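Local coordinates for molybdopterin biosynthesis moeA protein (Pyrococcus horikoshii, PDB 1WU2) that takes part in molybdenum cofactor biosynthesis, probably inserting molybdate into the activated dithiolene pterin as MoeA-family enzymes do, at the interface of chains A and B. Numbering follows the deposited sequence. Chains: chain A/B, molybdopterin biosynthesis moeA protein.

Contact 1: the interface of chains A and B. Residues chain A 203, 206-208, 299, 363; chain B 51-53, 55, 106.
The backbone of B:Pro51 to B:Arg55, in which B:Pro51 follows a cis peptide bond and B:Arg55 begins strand 55-56, faces the end of A helix 200-204 and the start of A strand 208-209. B:Pro52 sits over one face of the A:Phe203 ring, its CB 3.4 Å from the ring centroid in a CH-pi contact, while its CG leans toward the CD1 rim. The ring is turned that way with CG anti to the carbonyl carbon (chi1 -62°), and A:Lys207 O lies at its edge. An alanine in place of A:Phe203 would probably strip B:Pro52 of this aromatic platform and open a gap beside the loop. B:Phe53 goes tip first against the backbone, CZ of its ring 3.6 Å from A:Gly206 CA, and its CD1 lies 3.3 Å from the carbonyl A:Phe203 O. B:Arg55, bent at chi3 (128°), slots its guanidinium between A:Ile208 CG2 on one face and B:Pro51 CG on the other. Its NH1 is hydrogen-bonded to the hydroxyl A:Ser363 OG at 3.1 Å. A:Tyr299 CE2 meets the guanidinium at its edge, the two planes 25° apart, and the phenol OH of A:Tyr299 touches B:Gly106 CA at 3.4 Å. The patch packs a proline-rich loop of one subunit against the probable molybdopterin-binding domain and a C-terminal loop of the other, and so would help hold the MoeA dimer together near a likely active-site cleft.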
loop_
_atom_site.group_PDB
_atom_site.type_symbol
_atom_site.label_atom_id
_atom_site.label_comp_id
_atom_site.label_asym_id
_atom_site.label_seq_id
_atom_site.Cartn_x
_atom_site.Cartn_y
_atom_site.Cartn_z
ATOM N N PHE A 203 24.610 -18.448 21.085
ATOM C CA PHE A 203 24.854 -19.356 19.965
ATOM C C PHE A 203 25.500 -20.671 20.402
ATOM O O PHE A 203 25.255 -21.708 19.791
ATOM C CB PHE A 203 25.741 -18.688 18.902
ATOM C CG PHE A 203 25.137 -17.455 18.265
ATOM C CD1 PHE A 203 23.756 -17.305 18.124
ATOM C CD2 PHE A 203 25.965 -16.443 17.791
ATOM C CE1 PHE A 203 23.222 -16.164 17.531
ATOM C CE2 PHE A 203 25.435 -15.304 17.198
ATOM C CZ PHE A 203 24.065 -15.166 17.068
ATOM N N GLY A 206 22.945 -23.171 21.620
ATOM C CA GLY A 206 22.016 -23.630 20.599
ATOM C C GLY A 206 20.701 -22.874 20.558
ATOM O O GLY A 206 19.641 -23.479 20.414
ATOM N N LYS A 207 20.779 -21.551 20.678
ATOM C CA LYS A 207 19.604 -20.683 20.663
ATOM C C LYS A 207 19.579 -19.871 19.373
ATOM O O LYS A 207 20.629 -19.513 18.838
ATOM C CB LYS A 207 19.620 -19.719 21.857
ATOM C CG LYS A 207 19.793 -20.374 23.221
ATOM C CD LYS A 207 18.527 -21.089 23.675
ATOM C CE LYS A 207 18.653 -21.677 25.081
ATOM N NZ LYS A 207 20.018 -21.556 25.672
ATOM N N ILE A 208 18.374 -19.581 18.887
ATOM C CA ILE A 208 18.187 -18.736 17.709
ATOM C C ILE A 208 17.368 -17.497 18.069
ATOM O O ILE A 208 16.490 -17.548 18.929
ATOM C CB ILE A 208 17.527 -19.540 16.555
ATOM C CG1 ILE A 208 16.031 -19.769 16.820
ATOM C CG2 ILE A 208 18.266 -20.865 16.353
ATOM C CD1 ILE A 208 15.367 -20.768 15.885
ATOM N N TYR A 299 8.904 -20.642 11.577
ATOM C CA TYR A 299 9.957 -20.186 10.672
ATOM C C TYR A 299 9.436 -19.024 9.817
ATOM O O TYR A 299 8.373 -19.139 9.217
ATOM C CB TYR A 299 10.479 -21.351 9.825
ATOM C CG TYR A 299 11.445 -22.226 10.608
ATOM C CD1 TYR A 299 11.215 -23.593 10.766
ATOM C CD2 TYR A 299 12.571 -21.673 11.227
ATOM C CE1 TYR A 299 12.094 -24.390 11.507
ATOM C CE2 TYR A 299 13.448 -22.456 11.963
ATOM C CZ TYR A 299 13.207 -23.811 12.101
ATOM O OH TYR A 299 14.082 -24.577 12.832
ATOM N N SER A 363 15.217 -23.201 6.249
ATOM C CA SER A 363 15.404 -23.220 7.700
ATOM C C SER A 363 14.745 -21.991 8.310
ATOM O O SER A 363 15.167 -21.504 9.368
ATOM C CB SER A 363 16.894 -23.245 8.047
ATOM O OG SER A 363 17.109 -23.048 9.438
ATOM N N PRO B 51 21.897 -18.930 9.497
ATOM C CA PRO B 51 21.943 -19.291 10.921
ATOM C C PRO B 51 23.351 -19.179 11.504
ATOM O O PRO B 51 24.324 -19.289 10.756
ATOM C CB PRO B 51 21.490 -20.759 10.935
ATOM C CG PRO B 51 20.858 -21.008 9.598
ATOM C CD PRO B 51 21.506 -20.067 8.647
ATOM N N PRO B 52 23.457 -18.953 12.812
ATOM C CA PRO B 52 24.762 -18.822 13.469
ATOM C C PRO B 52 25.523 -20.148 13.563
ATOM O O PRO B 52 26.751 -20.138 13.621
ATOM C CB PRO B 52 24.400 -18.289 14.861
ATOM C CG PRO B 52 22.999 -18.744 15.099
ATOM C CD PRO B 52 22.339 -18.814 13.763
ATOM N N PHE B 53 24.798 -21.265 13.578
ATOM C CA PHE B 53 25.415 -22.593 13.620
ATOM C C PHE B 53 24.682 -23.585 12.712
ATOM O O PHE B 53 23.566 -23.317 12.263
ATOM C CB PHE B 53 25.454 -23.121 15.062
ATOM C CG PHE B 53 24.144 -22.998 15.797
ATOM C CD1 PHE B 53 23.949 -21.988 16.730
ATOM C CD2 PHE B 53 23.108 -23.896 15.562
ATOM C CE1 PHE B 53 22.740 -21.867 17.410
ATOM C CE2 PHE B 53 21.896 -23.783 16.240
ATOM C CZ PHE B 53 21.715 -22.765 17.165
ATOM N N ARG B 55 22.367 -26.425 11.968
ATOM C CA ARG B 55 21.224 -27.032 12.646
ATOM C C ARG B 55 20.489 -27.987 11.715
ATOM O O ARG B 55 20.707 -27.979 10.509
ATOM C CB ARG B 55 20.261 -25.964 13.183
ATOM C CG ARG B 55 20.148 -24.712 12.327
ATOM C CD ARG B 55 18.854 -23.934 12.526
ATOM N NE ARG B 55 19.083 -22.517 12.797
ATOM C CZ ARG B 55 18.162 -21.562 12.677
ATOM N NH1 ARG B 55 16.921 -21.849 12.293
ATOM N NH2 ARG B 55 18.484 -20.303 12.953
ATOM N N GLY B 106 15.915 -27.304 14.051
ATOM C CA GLY B 106 16.530 -26.146 14.676
ATOM C C GLY B 106 17.674 -26.498 15.610
ATOM O O GLY B 106 18.501 -25.642 15.918
#

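Contact 2: the interface of chains A and B. Residues chain A 196, 209-211, 214-215; chain B 32, 166-167, 170-171.
B:Lys170, on helix 163-171 of the MoeA N-terminal region, reaches across to the probable molybdopterin-binding domain of chain A. Its ammonium NZ donates hydrogen bonds to two backbone carbonyls, A:Glu196 O at 3.1 Å and A:Glu210 O at 3.1 Å. The first oxygen is met in the carbonyl plane on a lone pair; at the second the donor is tilted 33° from the plane. The chain leaves with CG anti to the backbone N (chi1 180°), then bends at chi2 and chi4 to turn its tip toward both carbonyls. An alanine here would probably leave the two carbonyls without this donor and uncover the A:Ile214 methyl that packs on the lysine stem. A bridging water, water 1, joins A:Glu196 O, at 2.8 Å, to B:Lys170 O. The carboxylate oxygen A:Glu210 OE1 lies 4.4 Å from B:Lys170 NZ, not in contact, yet may favour the positive charge. In the apolar part of the contact A:Ile214, on helix 212-222, crosses B:Val166 at about a right angle, CG1 tight on CG1 at 3.5 Å, and sets CG2 against B:Lys170 CB. A:Thr211 directs its methyl CG2 at B:Ala167 CB, 3.6 Å away, while its hydroxyl makes a weak bond to B:Ala167 O. A:Val209 CG1 rests on B:Ala171 CA, 3.8 Å away.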
loop_
_atom_site.group_PDB
_atom_site.type_symbol
_atom_site.label_atom_id
_atom_site.label_comp_id
_atom_site.label_asym_id
_atom_site.label_seq_id
_atom_site.Cartn_x
_atom_site.Cartn_y
_atom_site.Cartn_z
ATOM N N GLU A 196 15.965 -13.354 22.743
ATOM C CA GLU A 196 15.636 -12.009 22.256
ATOM C C GLU A 196 16.767 -11.339 21.471
ATOM O O GLU A 196 16.502 -10.573 20.542
ATOM C CB GLU A 196 15.176 -11.106 23.413
ATOM C CG GLU A 196 16.284 -10.627 24.342
ATOM C CD GLU A 196 15.774 -10.263 25.727
ATOM O OE1 GLU A 196 16.208 -10.905 26.711
ATOM O OE2 GLU A 196 14.940 -9.337 25.832
ATOM N N VAL A 209 17.663 -16.385 17.401
ATOM C CA VAL A 209 17.024 -15.110 17.698
ATOM C C VAL A 209 15.563 -15.119 17.256
ATOM O O VAL A 209 15.232 -15.599 16.171
ATOM C CB VAL A 209 17.776 -13.929 17.035
ATOM C CG1 VAL A 209 16.987 -12.626 17.158
ATOM C CG2 VAL A 209 19.155 -13.771 17.659
ATOM N N GLU A 210 14.704 -14.571 18.108
ATOM C CA GLU A 210 13.274 -14.528 17.862
ATOM C C GLU A 210 12.988 -13.400 16.880
ATOM O O GLU A 210 13.508 -12.292 17.022
ATOM C CB GLU A 210 12.517 -14.308 19.174
ATOM C CG GLU A 210 11.078 -14.790 19.151
ATOM C CD GLU A 210 10.173 -13.898 18.324
ATOM O OE1 GLU A 210 10.303 -12.662 18.419
ATOM O OE2 GLU A 210 9.334 -14.436 17.575
ATOM N N THR A 211 12.146 -13.691 15.896
ATOM C CA THR A 211 11.936 -12.802 14.758
ATOM C C THR A 211 10.460 -12.660 14.346
ATOM O O THR A 211 10.055 -11.610 13.851
ATOM C CB THR A 211 12.819 -13.312 13.584
ATOM O OG1 THR A 211 14.102 -12.669 13.638
ATOM C CG2 THR A 211 12.277 -12.917 12.229
ATOM N N ILE A 214 7.999 -9.500 16.026
ATOM C CA ILE A 214 8.073 -8.175 15.421
ATOM C C ILE A 214 7.540 -8.159 13.982
ATOM O O ILE A 214 6.957 -7.164 13.558
ATOM C CB ILE A 214 9.521 -7.602 15.507
ATOM C CG1 ILE A 214 9.573 -6.140 15.041
ATOM C CG2 ILE A 214 10.506 -8.433 14.689
ATOM C CD1 ILE A 214 8.624 -5.210 15.761
HETATM N N MSE A 215 7.716 -9.258 13.248
HETATM C CA MSE A 215 7.212 -9.338 11.877
HETATM C C MSE A 215 5.693 -9.391 11.860
HETATM O O MSE A 215 5.057 -8.736 11.041
HETATM C CB MSE A 215 7.770 -10.549 11.130
HETATM C CG MSE A 215 7.350 -10.573 9.661
HETATM SE SE MSE A 215 8.065 -12.067 8.663
HETATM C CE MSE A 215 7.000 -13.484 9.448
ATOM N N LEU B 32 12.380 -0.522 16.444
ATOM C CA LEU B 32 11.809 -1.432 15.441
ATOM C C LEU B 32 10.275 -1.358 15.383
ATOM O O LEU B 32 9.681 -1.539 14.319
ATOM C CB LEU B 32 12.234 -2.883 15.725
ATOM C CG LEU B 32 13.487 -3.445 15.040
ATOM C CD1 LEU B 32 14.592 -2.409 14.872
ATOM C CD2 LEU B 32 13.999 -4.663 15.808
ATOM N N VAL B 166 12.101 -5.418 8.971
ATOM C CA VAL B 166 12.236 -5.148 10.394
ATOM C C VAL B 166 12.551 -6.456 11.125
ATOM O O VAL B 166 13.271 -6.454 12.116
ATOM C CB VAL B 166 10.962 -4.467 10.943
ATOM C CG1 VAL B 166 11.004 -4.328 12.457
ATOM C CG2 VAL B 166 10.798 -3.090 10.305
ATOM N N ALA B 167 12.023 -7.563 10.607
ATOM C CA ALA B 167 12.346 -8.899 11.096
ATOM C C ALA B 167 13.843 -9.179 10.995
ATOM O O ALA B 167 14.443 -9.674 11.947
ATOM C CB ALA B 167 11.572 -9.944 10.311
ATOM N N LYS B 170 15.830 -7.266 13.605
ATOM C CA LYS B 170 15.751 -7.924 14.905
ATOM C C LYS B 170 16.715 -9.110 14.960
ATOM O O LYS B 170 17.379 -9.325 15.973
ATOM C CB LYS B 170 14.313 -8.384 15.174
ATOM C CG LYS B 170 14.083 -9.098 16.512
ATOM C CD LYS B 170 13.828 -8.129 17.658
ATOM C CE LYS B 170 13.102 -8.809 18.814
ATOM N NZ LYS B 170 13.737 -10.099 19.186
ATOM N N ALA B 171 16.801 -9.861 13.862
ATOM C CA ALA B 171 17.714 -11.000 13.758
ATOM C C ALA B 171 19.179 -10.568 13.842
ATOM O O ALA B 171 20.032 -11.337 14.277
ATOM C CB ALA B 171 17.464 -11.759 12.455
HETATM O O HOH W 1 17.467 -8.799 18.557
#

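Contact 3: the interface of chains A and B. Residues chain A 162, 164-165; chain B 304, 369-370, 372-373, 396.
The start of A helix 163-171, in the MoeA N-terminal region, docks on the C-terminal end of B helix 367-370, whose last carbonyls, with B:Ser372 O just beyond, take up side-chain donors from A:Arg162 and A:Gln164. The amide NE2 of A:Gln164 donates to B:Leu369 O at 3.0 Å in a nearly straight bond (169° at H); the oxygen lies in the amide plane, but the donor stands above the carbonyl plane. A turn at chi2 (-105°) brings this amide over the centre of one face of the A:Arg162 guanidinium and near the rim of B:Tyr396, CD1 3.5 Å from NE2. A:Arg162 NH2 donates to B:Ser372 O at 2.6 Å in a bent bond, and its NH1 makes a weak bond to B:Leu370 O. NH1 also forms a salt bridge of 3.3 Å with A:Asp165 OD1, through that oxygen's syn lone pair, which steadies the guanidinium from its own chain. Water 2 links A:Asp165 OD1 with B:Leu370 O. Behind, B:Phe304 CZ covers the centre of the B:Tyr396 ring face opposite B:Asn373, and B:Ser372 OG is hydrogen-bonded to B:Tyr396 OH at 2.9 Å, which would help hold the phenol. The site ties one subunit's N-terminal region to the other's C-terminal domain, probably steadying the dimer.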
loop_
_atom_site.group_PDB
_atom_site.type_symbol
_atom_site.label_atom_id
_atom_site.label_comp_id
_atom_site.label_asym_id
_atom_site.label_seq_id
_atom_site.Cartn_x
_atom_site.Cartn_y
_atom_site.Cartn_z
ATOM N N ARG A 162 -7.919 7.030 1.916
ATOM C CA ARG A 162 -6.682 7.646 1.454
ATOM C C ARG A 162 -6.835 9.159 1.606
ATOM O O ARG A 162 -7.904 9.628 1.980
ATOM C CB ARG A 162 -6.393 7.272 -0.005
ATOM C CG ARG A 162 -6.769 5.851 -0.398
ATOM C CD ARG A 162 -8.040 5.776 -1.224
ATOM N NE ARG A 162 -7.808 5.382 -2.607
ATOM C CZ ARG A 162 -8.697 5.531 -3.585
ATOM N NH1 ARG A 162 -9.888 6.071 -3.355
ATOM N NH2 ARG A 162 -8.393 5.136 -4.810
ATOM N N GLN A 164 -7.307 11.599 -0.511
ATOM C CA GLN A 164 -8.403 12.165 -1.303
ATOM C C GLN A 164 -9.779 11.852 -0.703
ATOM O O GLN A 164 -10.702 12.670 -0.802
ATOM C CB GLN A 164 -8.328 11.728 -2.784
ATOM C CG GLN A 164 -8.486 10.218 -3.064
ATOM C CD GLN A 164 -7.168 9.535 -3.416
ATOM O OE1 GLN A 164 -6.245 9.509 -2.603
ATOM N NE2 GLN A 164 -7.082 8.978 -4.626
ATOM N N ASP A 165 -9.911 10.682 -0.078
ATOM C CA ASP A 165 -11.141 10.319 0.630
ATOM C C ASP A 165 -11.350 11.211 1.855
ATOM O O ASP A 165 -12.471 11.626 2.142
ATOM C CB ASP A 165 -11.114 8.850 1.080
ATOM C CG ASP A 165 -10.886 7.875 -0.069
ATOM O OD1 ASP A 165 -11.160 8.228 -1.232
ATOM O OD2 ASP A 165 -10.437 6.721 0.102
ATOM N N PHE B 304 -3.561 17.164 -7.078
ATOM C CA PHE B 304 -3.260 15.745 -6.920
ATOM C C PHE B 304 -2.312 15.283 -8.016
ATOM O O PHE B 304 -1.407 14.495 -7.761
ATOM C CB PHE B 304 -4.543 14.913 -6.949
ATOM C CG PHE B 304 -4.324 13.448 -6.706
ATOM C CD1 PHE B 304 -4.216 12.562 -7.769
ATOM C CD2 PHE B 304 -4.235 12.952 -5.414
ATOM C CE1 PHE B 304 -4.014 11.206 -7.548
ATOM C CE2 PHE B 304 -4.033 11.599 -5.185
ATOM C CZ PHE B 304 -3.923 10.725 -6.254
ATOM N N LEU B 369 -11.152 11.633 -8.102
ATOM C CA LEU B 369 -10.010 11.103 -7.358
ATOM C C LEU B 369 -10.423 9.923 -6.474
ATOM O O LEU B 369 -9.627 9.014 -6.228
ATOM C CB LEU B 369 -9.376 12.197 -6.491
ATOM C CG LEU B 369 -8.954 13.486 -7.204
ATOM C CD1 LEU B 369 -8.329 14.460 -6.218
ATOM C CD2 LEU B 369 -7.988 13.203 -8.348
ATOM N N LEU B 370 -11.663 9.952 -5.990
ATOM C CA LEU B 370 -12.220 8.849 -5.201
ATOM C C LEU B 370 -12.486 7.608 -6.060
ATOM O O LEU B 370 -12.374 6.478 -5.584
ATOM C CB LEU B 370 -13.521 9.280 -4.512
ATOM C CG LEU B 370 -13.364 9.918 -3.132
ATOM C CD1 LEU B 370 -12.609 11.237 -3.207
ATOM C CD2 LEU B 370 -14.724 10.125 -2.490
ATOM N N SER B 372 -10.863 6.656 -8.761
ATOM C CA SER B 372 -9.649 6.153 -9.403
ATOM C C SER B 372 -8.647 5.630 -8.378
ATOM O O SER B 372 -8.591 6.121 -7.255
ATOM C CB SER B 372 -8.988 7.269 -10.206
ATOM O OG SER B 372 -8.813 8.425 -9.409
ATOM N N ASN B 373 -7.853 4.644 -8.785
ATOM C CA ASN B 373 -6.776 4.098 -7.960
ATOM C C ASN B 373 -5.449 3.984 -8.718
ATOM O O ASN B 373 -4.565 3.227 -8.320
ATOM C CB ASN B 373 -7.182 2.730 -7.393
ATOM C CG ASN B 373 -7.354 1.669 -8.470
ATOM O OD1 ASN B 373 -7.054 1.902 -9.642
ATOM N ND2 ASN B 373 -7.837 0.497 -8.075
ATOM N N TYR B 396 -1.776 4.428 -7.351
ATOM C CA TYR B 396 -1.752 5.410 -6.273
ATOM C C TYR B 396 -1.080 4.771 -5.063
ATOM O O TYR B 396 -1.396 3.638 -4.696
ATOM C CB TYR B 396 -3.169 5.862 -5.902
ATOM C CG TYR B 396 -3.920 6.658 -6.961
ATOM C CD1 TYR B 396 -5.262 6.976 -6.778
ATOM C CD2 TYR B 396 -3.298 7.099 -8.135
ATOM C CE1 TYR B 396 -5.967 7.703 -7.726
ATOM C CE2 TYR B 396 -4.000 7.827 -9.084
ATOM C CZ TYR B 396 -5.330 8.125 -8.876
ATOM O OH TYR B 396 -6.022 8.846 -9.817
ATOM O OXT TYR B 396 -0.191 5.380 -4.466
HETATM O O HOH W 2 -13.105 6.068 -2.455
#

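Contact 4: the interface of chains A and B. Residues chain A 147-148, 154, 164, 168; chain B 364-367, 370.
B:Ile365 CB lies over one face of the flat A:Asp147 carboxylate, 3.7 Å from its carbon CG, and both carboxylate oxygens meet the N-terminal turn of B helix 367-370. Backbone B:Ser367 N donates to OD1 on its syn lone pair, and B:Leu366 N reaches OD2 from above the plane, 41° out of it, on the same side as B:Ile365. These bonds measure 3.0 Å from B:Ser367 N to A:Asp147 OD1 and 3.1 Å from B:Leu366 N to A:Asp147 OD2. CG of A:Asp147 is anti to its backbone N (chi1 -170°), which extends the carboxylate toward the helix start. The hydroxyl OG of B:Ser367 adds weak bonds to A:Asp147 OD1 and to the backbone A:Asp147 O. This is an N-cap contact made from the other subunit, and the N-H groups of this short helix start may favour a negative charge. Alongside, selenomethionine A:Met168 bends at chi2 (62°) and chi3, which carries its terminal methyl CE to 3.7 Å from B:Ser367 CA. B:Leu366 puts CD2 against the helix backbone at A:Met168 CA, 3.7 Å away. B:Leu370 packs against the A:Met168 side chain with CD2, 3.8 Å from CG, and the same methyl touches the carbonyl of A:Val154. Together the carboxylate cap and the apolar packing beside it fasten the N-terminal region of one chain to the C-terminal domain of the other, and are likely to fix their relative position in the dimer.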
loop_
_atom_site.group_PDB
_atom_site.type_symbol
_atom_site.label_atom_id
_atom_site.label_comp_id
_atom_site.label_asym_id
_atom_site.label_seq_id
_atom_site.Cartn_x
_atom_site.Cartn_y
_atom_site.Cartn_z
ATOM N N ASP A 147 -20.211 17.378 -8.825
ATOM C CA ASP A 147 -19.207 16.677 -8.030
ATOM C C ASP A 147 -19.874 15.572 -7.203
ATOM O O ASP A 147 -19.662 14.390 -7.470
ATOM C CB ASP A 147 -18.444 17.659 -7.129
ATOM C CG ASP A 147 -17.235 17.029 -6.468
ATOM O OD1 ASP A 147 -16.950 15.850 -6.749
ATOM O OD2 ASP A 147 -16.505 17.636 -5.658
ATOM N N VAL A 148 -20.657 15.962 -6.195
ATOM C CA VAL A 148 -21.537 15.038 -5.474
ATOM C C VAL A 148 -22.901 15.695 -5.274
ATOM O O VAL A 148 -22.979 16.888 -4.996
ATOM C CB VAL A 148 -20.953 14.593 -4.097
ATOM C CG1 VAL A 148 -19.639 13.857 -4.285
ATOM C CG2 VAL A 148 -20.777 15.774 -3.140
ATOM N N VAL A 154 -21.022 8.935 -1.335
ATOM C CA VAL A 154 -19.724 9.395 -1.837
ATOM C C VAL A 154 -18.589 8.426 -1.491
ATOM O O VAL A 154 -17.598 8.351 -2.213
ATOM C CB VAL A 154 -19.378 10.818 -1.313
ATOM C CG1 VAL A 154 -20.528 11.777 -1.580
ATOM C CG2 VAL A 154 -19.036 10.807 0.181
ATOM N N GLN A 164 -7.307 11.599 -0.511
ATOM C CA GLN A 164 -8.403 12.165 -1.303
ATOM C C GLN A 164 -9.779 11.852 -0.703
ATOM O O GLN A 164 -10.702 12.670 -0.802
ATOM C CB GLN A 164 -8.328 11.728 -2.784
ATOM C CG GLN A 164 -8.486 10.218 -3.064
ATOM C CD GLN A 164 -7.168 9.535 -3.416
ATOM O OE1 GLN A 164 -6.245 9.509 -2.603
ATOM N NE2 GLN A 164 -7.082 8.978 -4.626
HETATM N N MSE A 168 -12.642 14.591 0.856
HETATM C CA MSE A 168 -14.069 14.546 0.541
HETATM C C MSE A 168 -14.878 14.587 1.824
HETATM O O MSE A 168 -15.975 15.139 1.844
HETATM C CB MSE A 168 -14.420 13.280 -0.247
HETATM C CG MSE A 168 -15.913 13.097 -0.535
HETATM SE SE MSE A 168 -16.653 14.530 -1.627
HETATM C CE MSE A 168 -16.231 13.776 -3.401
ATOM N N GLY B 364 -13.984 21.975 -10.258
ATOM C CA GLY B 364 -13.031 21.681 -9.198
ATOM C C GLY B 364 -13.440 20.463 -8.392
ATOM O O GLY B 364 -13.503 20.519 -7.163
ATOM N N ILE B 365 -13.710 19.361 -9.089
ATOM C CA ILE B 365 -14.295 18.172 -8.462
ATOM C C ILE B 365 -13.279 17.310 -7.711
ATOM O O ILE B 365 -12.082 17.336 -7.996
ATOM C CB ILE B 365 -15.074 17.309 -9.496
ATOM C CG1 ILE B 365 -14.119 16.631 -10.490
ATOM C CG2 ILE B 365 -16.131 18.159 -10.204
ATOM C CD1 ILE B 365 -14.817 15.832 -11.581
ATOM N N LEU B 366 -13.799 16.553 -6.748
ATOM C CA LEU B 366 -13.032 15.670 -5.876
ATOM C C LEU B 366 -13.384 14.195 -6.104
ATOM O O LEU B 366 -12.558 13.318 -5.872
ATOM C CB LEU B 366 -13.336 16.047 -4.421
ATOM C CG LEU B 366 -12.358 15.714 -3.293
ATOM C CD1 LEU B 366 -10.914 15.836 -3.738
ATOM C CD2 LEU B 366 -12.625 16.631 -2.096
ATOM N N SER B 367 -14.606 13.939 -6.570
ATOM C CA SER B 367 -15.150 12.587 -6.720
ATOM C C SER B 367 -14.395 11.702 -7.717
ATOM O O SER B 367 -14.421 10.478 -7.595
ATOM C CB SER B 367 -16.624 12.662 -7.137
ATOM O OG SER B 367 -16.763 13.229 -8.435
ATOM N N LEU B 370 -11.663 9.952 -5.990
ATOM C CA LEU B 370 -12.220 8.849 -5.201
ATOM C C LEU B 370 -12.486 7.608 -6.060
ATOM O O LEU B 370 -12.374 6.478 -5.584
ATOM C CB LEU B 370 -13.521 9.280 -4.512
ATOM C CG LEU B 370 -13.364 9.918 -3.132
ATOM C CD1 LEU B 370 -12.609 11.237 -3.207
ATOM C CD2 LEU B 370 -14.724 10.125 -2.490
#

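Contacts 1 and 2 have C-alpha centres about 14 Å apart, and contacts 3 and 4 about 9 Å; contact 1 lies about 54 Å from contact 4, and contact 2 about 34 Å from contact 3. Contacts 3 and 4 share A:Gln164 and B:Leu370, so chain A meets both ends of the short B helix 367-370, and the two contacts are neighbouring parts of one patch. Helix 163-171 serves from chain B in contact 2 and from chain A in contacts 3 and 4. With twofold symmetry each contact recurs with chains exchanged, which spreads the dimer's hold along an elongated interface.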